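Long-range contacts in endopolygalacturonase (Chondrostereum purpureum, PDB 1KCD), which probably hydrolyses alpha-1,4 links between galacturonate units within polygalacturonate, a depolymerising activity directed at the pectic material of plant cell walls: residues 225-230 and 241-246; 119-124 and 136-141. All blocks are in the same frame, centred on the assembly; numbering follows the deposited sequence.

Contact 1 of 2, residues 225-230 and 241-246; sequences VRIKAQ and VTYDAN. With GTR (beta-D-galactopyranuronic acid), chain C; GTK (beta-D-galactofuranuronic acid), chain B.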
ATOM      1  N   VAL A 225      -5.805  -5.944   9.433  1.00  6.32           N
ATOM      2  CA  VAL A 225      -4.540  -6.391   8.821  1.00  6.15           C
ATOM      3  C   VAL A 225      -4.753  -7.737   8.152  1.00  6.30           C
ATOM      4  O   VAL A 225      -5.495  -8.579   8.666  1.00  7.41           O
ATOM      5  CB  VAL A 225      -3.355  -6.432   9.810  1.00  7.08           C
ATOM      6  CG1 VAL A 225      -3.136  -5.055  10.432  1.00  6.85           C
ATOM      7  CG2 VAL A 225      -3.571  -7.505  10.899  1.00  9.02           C
ATOM      8  N   ARG A 226      -4.085  -7.890   6.997  1.00  7.19           N
ATOM      9  CA  ARG A 226      -4.102  -9.164   6.307  1.00  6.26           C
ATOM     10  C   ARG A 226      -2.720  -9.580   5.813  1.00  5.23           C
ATOM     11  O   ARG A 226      -1.917  -8.756   5.391  1.00  6.41           O
ATOM     12  CB  ARG A 226      -4.970  -9.056   5.040  1.00 11.89           C
ATOM     13  CG  ARG A 226      -6.480  -9.132   5.182  1.00 15.66           C
ATOM     14  CD  ARG A 226      -7.030  -9.451   3.755  1.00 11.99           C
ATOM     15  NE  ARG A 226      -6.918  -8.161   3.016  1.00 10.81           N
ATOM     16  CZ  ARG A 226      -7.466  -7.978   1.829  1.00  9.07           C
ATOM     17  NH1 ARG A 226      -8.109  -8.977   1.187  1.00  8.74           N
ATOM     18  NH2 ARG A 226      -7.364  -6.809   1.185  1.00  8.34           N
ATOM     19  N   ILE A 227      -2.529 -10.917   5.833  1.00  5.47           N
ATOM     20  CA  ILE A 227      -1.467 -11.508   5.040  1.00  5.64           C
ATOM     21  C   ILE A 227      -2.149 -12.485   4.119  1.00  5.44           C
ATOM     22  O   ILE A 227      -2.748 -13.450   4.607  1.00  7.99           O
ATOM     23  CB  ILE A 227      -0.384 -12.207   5.880  1.00  5.61           C
ATOM     24  CG1 ILE A 227       0.102 -11.230   6.971  1.00  6.60           C
ATOM     25  CG2 ILE A 227       0.746 -12.744   4.984  1.00  6.87           C
ATOM     26  CD1 ILE A 227       1.173 -11.900   7.866  1.00  8.08           C
ATOM     27  N   LYS A 228      -2.133 -12.201   2.832  1.00  5.44           N
ATOM     28  CA  LYS A 228      -2.862 -12.995   1.844  1.00  5.92           C
ATOM     29  C   LYS A 228      -1.901 -13.581   0.851  1.00  5.48           C
ATOM     30  O   LYS A 228      -1.076 -12.870   0.294  1.00  6.84           O
ATOM     31  CB  LYS A 228      -3.888 -12.104   1.093  1.00  6.36           C
ATOM     32  CG  LYS A 228      -3.558 -10.619   0.873  1.00  7.39           C
ATOM     33  CD  LYS A 228      -4.617  -9.927  -0.006  1.00  8.31           C
ATOM     34  CE  LYS A 228      -4.371  -8.392  -0.023  1.00  7.75           C
ATOM     35  NZ  LYS A 228      -5.136  -7.747  -1.067  1.00  7.39           N
ATOM     36  N   ALA A 229      -2.020 -14.880   0.629  1.00  5.75           N
ATOM     37  CA  ALA A 229      -1.242 -15.534  -0.394  1.00  6.04           C
ATOM     38  C   ALA A 229      -2.176 -16.253  -1.335  1.00  5.28           C
ATOM     39  O   ALA A 229      -3.138 -16.905  -0.918  1.00  6.52           O
ATOM     40  CB  ALA A 229      -0.241 -16.549   0.176  1.00  6.78           C
ATOM     41  N   GLN A 230      -1.875 -16.094  -2.643  1.00  5.90           N
ATOM     42  CA  GLN A 230      -2.662 -16.822  -3.628  1.00  6.79           C
ATOM     43  C   GLN A 230      -2.587 -18.322  -3.364  1.00  6.73           C
ATOM     44  O   GLN A 230      -1.498 -18.875  -3.157  1.00  6.79           O
ATOM     45  CB  GLN A 230      -2.084 -16.516  -5.035  1.00  7.43           C
ATOM     46  CG  GLN A 230      -2.305 -15.038  -5.383  1.00  8.20           C
ATOM     47  CD  GLN A 230      -1.594 -14.525  -6.607  1.00 10.63           C
ATOM     48  OE1 GLN A 230      -1.278 -15.302  -7.518  1.00 12.98           O
ATOM     49  NE2 GLN A 230      -1.391 -13.211  -6.688  1.00 12.24           N
ATOM     50  N   VAL A 241       7.308 -10.814  10.280  1.00  6.72           N
ATOM     51  CA  VAL A 241       6.366  -9.687  10.258  1.00  6.38           C
ATOM     52  C   VAL A 241       6.060  -9.315  11.685  1.00  6.15           C
ATOM     53  O   VAL A 241       5.714 -10.227  12.469  1.00  8.29           O
ATOM     54  CB  VAL A 241       5.066 -10.076   9.524  1.00  7.99           C
ATOM     55  CG1 VAL A 241       4.071  -8.903   9.555  1.00  7.72           C
ATOM     56  CG2 VAL A 241       5.341 -10.550   8.102  1.00  8.55           C
ATOM     57  N   THR A 242       6.165  -8.046  12.015  1.00  6.52           N
ATOM     58  CA  THR A 242       5.868  -7.590  13.382  1.00  6.88           C
ATOM     59  C   THR A 242       4.828  -6.480  13.308  1.00  6.49           C
ATOM     60  O   THR A 242       5.047  -5.447  12.662  1.00  7.02           O
ATOM     61  CB  THR A 242       7.143  -7.019  14.057  1.00  8.62           C
ATOM     62  OG1 THR A 242       8.144  -8.031  14.040  1.00 12.80           O
ATOM     63  CG2 THR A 242       6.884  -6.614  15.496  1.00 10.88           C
ATOM     64  N   TYR A 243       3.695  -6.739  13.974  1.00  6.28           N
ATOM     65  CA  TYR A 243       2.660  -5.734  14.176  1.00  5.70           C
ATOM     66  C   TYR A 243       2.830  -5.141  15.566  1.00  6.27           C
ATOM     67  O   TYR A 243       2.849  -5.917  16.548  1.00  7.17           O
ATOM     68  CB  TYR A 243       1.277  -6.377  14.086  1.00  5.90           C
ATOM     69  CG  TYR A 243       0.988  -6.937  12.709  1.00  5.60           C
ATOM     70  CD1 TYR A 243       0.538  -6.120  11.698  1.00  5.52           C
ATOM     71  CD2 TYR A 243       1.139  -8.311  12.477  1.00  6.01           C
ATOM     72  CE1 TYR A 243       0.262  -6.647  10.429  1.00  6.37           C
ATOM     73  CE2 TYR A 243       0.870  -8.855  11.214  1.00  6.92           C
ATOM     74  CZ  TYR A 243       0.424  -8.026  10.201  1.00  6.65           C
ATOM     75  OH  TYR A 243       0.182  -8.586   8.982  1.00  6.77           O
ATOM     76  N   ASP A 244       2.917  -3.809  15.669  1.00  5.88           N
ATOM     77  CA  ASP A 244       3.258  -3.172  16.940  1.00  5.95           C
ATOM     78  C   ASP A 244       2.456  -1.894  17.050  1.00  6.03           C
ATOM     79  O   ASP A 244       2.555  -1.066  16.124  1.00  6.18           O
ATOM     80  CB  ASP A 244       4.784  -2.918  16.853  1.00  6.87           C
ATOM     81  CG  ASP A 244       5.394  -2.279  18.069  1.00  9.87           C
ATOM     82  OD1 ASP A 244       4.708  -1.540  18.805  1.00  9.24           O
ATOM     83  OD2 ASP A 244       6.600  -2.566  18.291  1.00 17.07           O
ATOM     84  N   ALA A 245       1.659  -1.717  18.075  1.00  5.95           N
ATOM     85  CA  ALA A 245       1.054  -0.405  18.391  1.00  6.83           C
ATOM     86  C   ALA A 245       0.077   0.082  17.338  1.00  6.68           C
ATOM     87  O   ALA A 245      -0.003   1.293  17.081  1.00  8.11           O
ATOM     88  CB  ALA A 245       2.183   0.659  18.580  1.00  8.60           C
ATOM     89  N   ASN A 246      -0.698  -0.788  16.697  1.00  7.06           N
ATOM     90  CA  ASN A 246      -1.719  -0.344  15.745  1.00  6.68           C
ATOM     91  C   ASN A 246      -3.082  -0.263  16.393  1.00  6.54           C
ATOM     92  O   ASN A 246      -3.440  -1.099  17.210  1.00  9.58           O
ATOM     93  CB  ASN A 246      -1.780  -1.317  14.565  1.00  7.14           C
ATOM     94  CG  ASN A 246      -0.438  -1.456  13.900  1.00  6.31           C
ATOM     95  OD1 ASN A 246      -0.022  -0.527  13.203  1.00  6.73           O
ATOM     96  ND2 ASN A 246       0.268  -2.601  14.120  1.00  5.75           N
TER
HETATM   97  C1  GTR C1002     -11.893  -6.710  -3.837  1.00  8.65           C
HETATM   98  C2  GTR C1002     -11.275  -6.258  -5.185  1.00  8.73           C
HETATM   99  C3  GTR C1002     -10.225  -7.174  -5.512  1.00  7.45           C
HETATM  100  C4  GTR C1002      -9.046  -7.183  -4.438  1.00  7.73           C
HETATM  101  C5  GTR C1002      -9.773  -7.467  -3.105  1.00  7.43           C
HETATM  102  C6  GTR C1002      -8.788  -7.360  -1.951  1.00  7.92           C
HETATM  103  O1  GTR C1002     -12.871  -5.771  -3.439  1.00  9.04           O
HETATM  104  O2  GTR C1002     -12.331  -6.331  -6.193  1.00  9.43           O
HETATM  105  O3  GTR C1002      -9.574  -6.775  -6.779  1.00  9.34           O
HETATM  106  O4  GTR C1002      -8.385  -5.880  -4.403  1.00  8.67           O
HETATM  107  O5  GTR C1002     -10.838  -6.527  -2.880  1.00  7.53           O
HETATM  108  O6A GTR C1002      -8.837  -6.433  -1.114  1.00  9.04           O
HETATM  109  O6B GTR C1002      -7.921  -8.246  -1.880  1.00  8.89           O
HETATM  110  C1  GTK B1001      -4.048  -4.287  -6.344  0.59 10.19           C
HETATM  111  O1  GTK B1001      -3.096  -4.419  -7.392  0.59 12.37           O
HETATM  112  C2  GTK B1001      -5.470  -4.203  -6.825  0.59  8.64           C
HETATM  113  O2  GTK B1001      -6.276  -3.649  -5.758  0.59  5.28           O
HETATM  114  C3  GTK B1001      -5.864  -5.695  -6.913  0.59  8.43           C
HETATM  115  O3  GTK B1001      -5.734  -6.088  -8.272  0.59  7.96           O
HETATM  116  C4  GTK B1001      -4.790  -6.430  -6.103  0.59  8.53           C
HETATM  117  O4  GTK B1001      -3.904  -5.459  -5.565  0.59 10.68           O
HETATM  118  C5  GTK B1001      -5.306  -7.425  -5.068  0.59  8.00           C
HETATM  119  O5  GTK B1001      -5.729  -6.647  -3.959  0.59  7.19           O
HETATM  120  C6  GTK B1001      -4.383  -8.487  -4.553  0.59  9.19           C
HETATM  121  O6B GTK B1001      -3.973  -9.362  -5.472  0.59 10.97           O
HETATM  122  O6A GTK B1001      -3.990  -8.560  -3.402  0.59 17.81           O
HETATM  123  O   HOH W   1      -0.516  -6.926   6.913  1.00  6.25           O
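With its ring carbon CG placed anti to the carbonyl carbon (chi1 -64°), Tyr-243 sends its phenol across the interior to Val-225 and Ile-227. Ile-227 has the same choice at its first torsion and an extended second one, which carries CG1 and CD1 up to the phenol oxygen. Val-225 approaches from the opposite direction: its CB lies 3.7 Å from CE1 of Tyr-243, and its CG2 sits over one face of the ring. Ile-227 crosses the aromatic side chain at a slant, CG1 being 3.3 Å from OH of Tyr-243. Branched aliphatics suit this place because they fill the space round a flat ring without adding polar atoms. The buried hydroxyl is nevertheless satisfied. Tyr-243 OH donates to a water 2.7 Å away that lies at the ring edge, in its plane, and this water donates to the backbone O of Arg-226 at 2.8 Å.

Strand alternation turns Arg-226 and Lys-228 to the other side, where they bind galacturonate. Arg-226 grips the carboxylate of the pyranose sugar with two bonds, NH2 to O6A at 2.8 Å (168° at the hydrogen) and NH1 to O6B at 3.2 Å. Lys-228 covers one guanidinium face with CE, while its NZ links two carboxylates, 2.9 Å from O6B of the pyranose and 2.7 Å from O6A of the furanose sugar. Salt bridges from both residues to Asp-174 probably help to hold them in place.

The fold is the right-handed parallel beta-helix of family 28. Strands 226-230 and 241-244 run at 155° to each other on different faces of the coil; Phe-280 of strand 275-280 stacks on Tyr-243, and Ile-199 of strand 197-202 packs against Ile-227 and Val-241.

Contact 2 of 2, residues 119-124 and 136-141; sequences AQAISV and ITVDDF. With GTK (beta-D-galactofuranuronic acid), chain B.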
ATOM      1  N   ALA A 119      -7.071   4.352 -10.278  1.00  4.94           N
ATOM      2  CA  ALA A 119      -7.148   3.084  -9.516  1.00  5.06           C
ATOM      3  C   ALA A 119      -5.934   3.068  -8.613  1.00  4.91           C
ATOM      4  O   ALA A 119      -5.852   3.973  -7.757  1.00  5.10           O
ATOM      5  CB  ALA A 119      -7.290   1.909 -10.444  1.00  6.38           C
ATOM      6  N   GLN A 120      -5.007   2.146  -8.710  1.00  5.05           N
ATOM      7  CA  GLN A 120      -3.938   2.056  -7.714  1.00  5.47           C
ATOM      8  C   GLN A 120      -3.114   3.344  -7.760  1.00  5.14           C
ATOM      9  O   GLN A 120      -2.755   3.833  -8.857  1.00  5.31           O
ATOM     10  CB  GLN A 120      -3.037   0.885  -8.022  1.00  5.97           C
ATOM     11  CG  GLN A 120      -3.778  -0.462  -7.824  1.00  6.13           C
ATOM     12  CD  GLN A 120      -4.407  -0.946  -9.113  1.00  7.76           C
ATOM     13  OE1 GLN A 120      -4.785  -0.223 -10.004  1.00  6.67           O
ATOM     14  NE2 GLN A 120      -4.603  -2.268  -9.220  1.00 18.24           N
ATOM     15  N   ALA A 121      -2.816   3.912  -6.598  1.00  4.53           N
ATOM     16  CA  ALA A 121      -2.285   5.278  -6.534  1.00  4.86           C
ATOM     17  C   ALA A 121      -0.780   5.332  -6.700  1.00  5.56           C
ATOM     18  O   ALA A 121      -0.273   5.861  -7.714  1.00  6.65           O
ATOM     19  CB  ALA A 121      -2.743   5.969  -5.253  1.00  5.56           C
ATOM     20  N   ILE A 122      -0.031   4.768  -5.758  1.00  5.89           N
ATOM     21  CA  ILE A 122       1.442   4.864  -5.819  1.00  5.81           C
ATOM     22  C   ILE A 122       2.091   3.490  -5.831  1.00  5.50           C
ATOM     23  O   ILE A 122       1.909   2.713  -4.872  1.00  6.60           O
ATOM     24  CB  ILE A 122       1.950   5.685  -4.615  1.00  5.90           C
ATOM     25  CG1 ILE A 122       1.283   7.067  -4.569  1.00  6.94           C
ATOM     26  CG2 ILE A 122       3.480   5.803  -4.647  1.00  7.06           C
ATOM     27  CD1 ILE A 122       1.713   7.888  -3.364  1.00  9.23           C
ATOM     28  N   SER A 123       2.823   3.208  -6.908  1.00  6.35           N
ATOM     29  CA  SER A 123       3.639   1.987  -6.987  1.00  5.52           C
ATOM     30  C   SER A 123       5.059   2.334  -6.570  1.00  5.64           C
ATOM     31  O   SER A 123       5.620   3.277  -7.109  1.00  6.47           O
ATOM     32  CB  SER A 123       3.568   1.485  -8.425  1.00  6.80           C
ATOM     33  OG  SER A 123       4.426   0.379  -8.596  1.00  9.01           O
ATOM     34  N   VAL A 124       5.614   1.557  -5.675  1.00  5.99           N
ATOM     35  CA  VAL A 124       6.937   1.793  -5.132  1.00  6.96           C
ATOM     36  C   VAL A 124       7.868   0.670  -5.469  1.00  7.14           C
ATOM     37  O   VAL A 124       7.567  -0.512  -5.138  1.00  8.72           O
ATOM     38  CB  VAL A 124       6.817   1.848  -3.597  1.00  8.07           C
ATOM     39  CG1 VAL A 124       8.169   2.105  -2.975  1.00 10.99           C
ATOM     40  CG2 VAL A 124       5.771   2.925  -3.228  1.00  9.97           C
ATOM     41  N   ILE A 136       2.812  11.716   2.900  1.00  6.43           N
ATOM     42  CA  ILE A 136       2.051  11.721   1.633  1.00  6.65           C
ATOM     43  C   ILE A 136       0.612  11.381   1.956  1.00  6.41           C
ATOM     44  O   ILE A 136       0.326  10.482   2.759  1.00  7.60           O
ATOM     45  CB  ILE A 136       2.687  10.704   0.670  1.00  8.50           C
ATOM     46  CG1 ILE A 136       4.133  11.118   0.343  1.00 15.73           C
ATOM     47  CG2 ILE A 136       1.836  10.540  -0.594  1.00  7.75           C
ATOM     48  CD1 ILE A 136       4.829  10.129  -0.565  0.80 18.66           C
ATOM     49  N   THR A 137      -0.271  12.112   1.288  1.00  6.05           N
ATOM     50  CA  THR A 137      -1.698  11.838   1.393  1.00  6.09           C
ATOM     51  C   THR A 137      -2.203  11.231   0.080  1.00  6.78           C
ATOM     52  O   THR A 137      -1.993  11.861  -0.971  1.00  7.76           O
ATOM     53  CB  THR A 137      -2.484  13.110   1.680  1.00  7.13           C
ATOM     54  OG1 THR A 137      -2.073  13.585   2.976  1.00  8.51           O
ATOM     55  CG2 THR A 137      -3.991  12.870   1.757  1.00  8.99           C
ATOM     56  N   VAL A 138      -2.874  10.077   0.158  1.00  5.57           N
ATOM     57  CA  VAL A 138      -3.579   9.554  -0.995  1.00  5.53           C
ATOM     58  C   VAL A 138      -5.054   9.841  -0.691  1.00  5.53           C
ATOM     59  O   VAL A 138      -5.632   9.159   0.167  1.00  7.08           O
ATOM     60  CB  VAL A 138      -3.310   8.070  -1.264  1.00  6.28           C
ATOM     61  CG1 VAL A 138      -4.227   7.627  -2.400  1.00  7.09           C
ATOM     62  CG2 VAL A 138      -1.842   7.843  -1.606  1.00  7.34           C
ATOM     63  N   ASP A 139      -5.591  10.914  -1.275  1.00  5.69           N
ATOM     64  CA  ASP A 139      -6.971  11.275  -1.024  1.00  5.81           C
ATOM     65  C   ASP A 139      -7.846  10.801  -2.179  1.00  5.18           C
ATOM     66  O   ASP A 139      -7.990  11.486  -3.179  1.00  6.40           O
ATOM     67  CB  ASP A 139      -7.106  12.798  -0.825  1.00  6.01           C
ATOM     68  CG  ASP A 139      -8.517  13.141  -0.494  1.00  8.24           C
ATOM     69  OD1 ASP A 139      -9.454  12.308  -0.619  1.00  8.26           O
ATOM     70  OD2 ASP A 139      -8.724  14.318  -0.106  1.00 13.07           O
ATOM     71  N   ASP A 140      -8.382   9.603  -2.034  1.00  5.37           N
ATOM     72  CA  ASP A 140      -9.375   9.043  -2.911  1.00  5.23           C
ATOM     73  C   ASP A 140     -10.742   8.962  -2.245  1.00  4.95           C
ATOM     74  O   ASP A 140     -11.586   8.179  -2.649  1.00  6.13           O
ATOM     75  CB  ASP A 140      -8.947   7.657  -3.419  1.00  6.19           C
ATOM     76  CG  ASP A 140      -7.835   7.720  -4.423  1.00  5.60           C
ATOM     77  OD1 ASP A 140      -7.477   8.772  -4.968  1.00  6.63           O
ATOM     78  OD2 ASP A 140      -7.264   6.607  -4.714  1.00  7.02           O
ATOM     79  N   PHE A 141     -10.983   9.817  -1.259  1.00  6.02           N
ATOM     80  CA  PHE A 141     -12.258   9.793  -0.550  1.00  6.21           C
ATOM     81  C   PHE A 141     -13.448   9.965  -1.481  1.00  6.98           C
ATOM     82  O   PHE A 141     -14.507   9.381  -1.268  1.00  8.03           O
ATOM     83  CB  PHE A 141     -12.241  10.941   0.483  1.00  7.55           C
ATOM     84  CG  PHE A 141     -13.547  10.959   1.275  1.00  8.51           C
ATOM     85  CD1 PHE A 141     -13.800  10.005   2.255  1.00 12.73           C
ATOM     86  CD2 PHE A 141     -14.509  11.907   0.980  1.00 10.92           C
ATOM     87  CE1 PHE A 141     -14.970   9.988   2.967  1.00 14.11           C
ATOM     88  CE2 PHE A 141     -15.670  11.896   1.743  1.00 14.26           C
ATOM     89  CZ  PHE A 141     -15.921  10.965   2.730  1.00 15.21           C
TER
HETATM   90  C1  GTK B1001      -4.048  -4.287  -6.344  0.59 10.19           C
HETATM   91  O1  GTK B1001      -3.096  -4.419  -7.392  0.59 12.37           O
HETATM   92  C2  GTK B1001      -5.470  -4.203  -6.825  0.59  8.64           C
HETATM   93  O2  GTK B1001      -6.276  -3.649  -5.758  0.59  5.28           O
HETATM   94  C3  GTK B1001      -5.864  -5.695  -6.913  0.59  8.43           C
HETATM   95  O3  GTK B1001      -5.734  -6.088  -8.272  0.59  7.96           O
HETATM   96  C4  GTK B1001      -4.790  -6.430  -6.103  0.59  8.53           C
HETATM   97  O4  GTK B1001      -3.904  -5.459  -5.565  0.59 10.68           O
HETATM   98  C5  GTK B1001      -5.306  -7.425  -5.068  0.59  8.00           C
HETATM   99  O5  GTK B1001      -5.729  -6.647  -3.959  0.59  7.19           O
HETATM  100  C6  GTK B1001      -4.383  -8.487  -4.553  0.59  9.19           C
HETATM  101  O6B GTK B1001      -3.973  -9.362  -5.472  0.59 10.97           O
HETATM  102  O6A GTK B1001      -3.990  -8.560  -3.402  0.59 17.81           O
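Ala-121 and Ile-122 face Val-138 across the hydrophobic interior of the parallel beta-helix, where chain segments on different faces of the coil pack through their inward side chains. The touching parts run in opposite directions, 178° apart. Val-138 serves both partners with its two branches. CG1, anti to the backbone N (chi1 174°), meets CB of Ala-121 at 3.6 Å; CG2 turns to Ile-122, whose CD1 lies 4.0 Å away. The side chains of Ile-122 and Val-138 pass alongside each other, pointing opposite ways, so that CD1 of the isoleucine lies beside CG2 of the valine. Alanine suits position 121 because its short side chain lets the valine come close to the backbone, whereas Ile-122 has the length to bring CD1 to both Val-138 and Ile-136. Ile-136 crosses Ile-122 at an angle and extends the apolar patch, although it is modelled in two conformers and its exact approach is less certain. Val-114 and Phe-155 pack beside Ile-122.

At the polar end, OD2 of the buried Asp-140 and the backbone O of Ala-119 both hydrogen-bond with OG of Ser-117. Gln-120, turned away from the apolar patch and bent at its second torsion, instead reaches the furanose galacturonate: its NE2 donates a hydrogen bond to O1 of the sugar, 3.2 Å long and 160° at the hydrogen.

In the fold
Both contacts are buried in the core and join the same two parts of the beta-helix: strands 226-230 and 122-127 belong to one parallel sheet, while strands 237-244 and 130-139 lie in the adjoining array. Their centres are about 20 Å apart, and their nearest atoms about 10 Å. Inside, contact 1 adds an aromatic ring and a bridging water to its aliphatics, whereas the apolar part of contact 2 is wholly aliphatic, with an alanine where the backbones come closer. On the substrate side, contact 1 presents a cationic pair from a strand, but contact 2 offers a neutral amide from the loop leading into its strand; the furanose sugar is the one ligand that both touch.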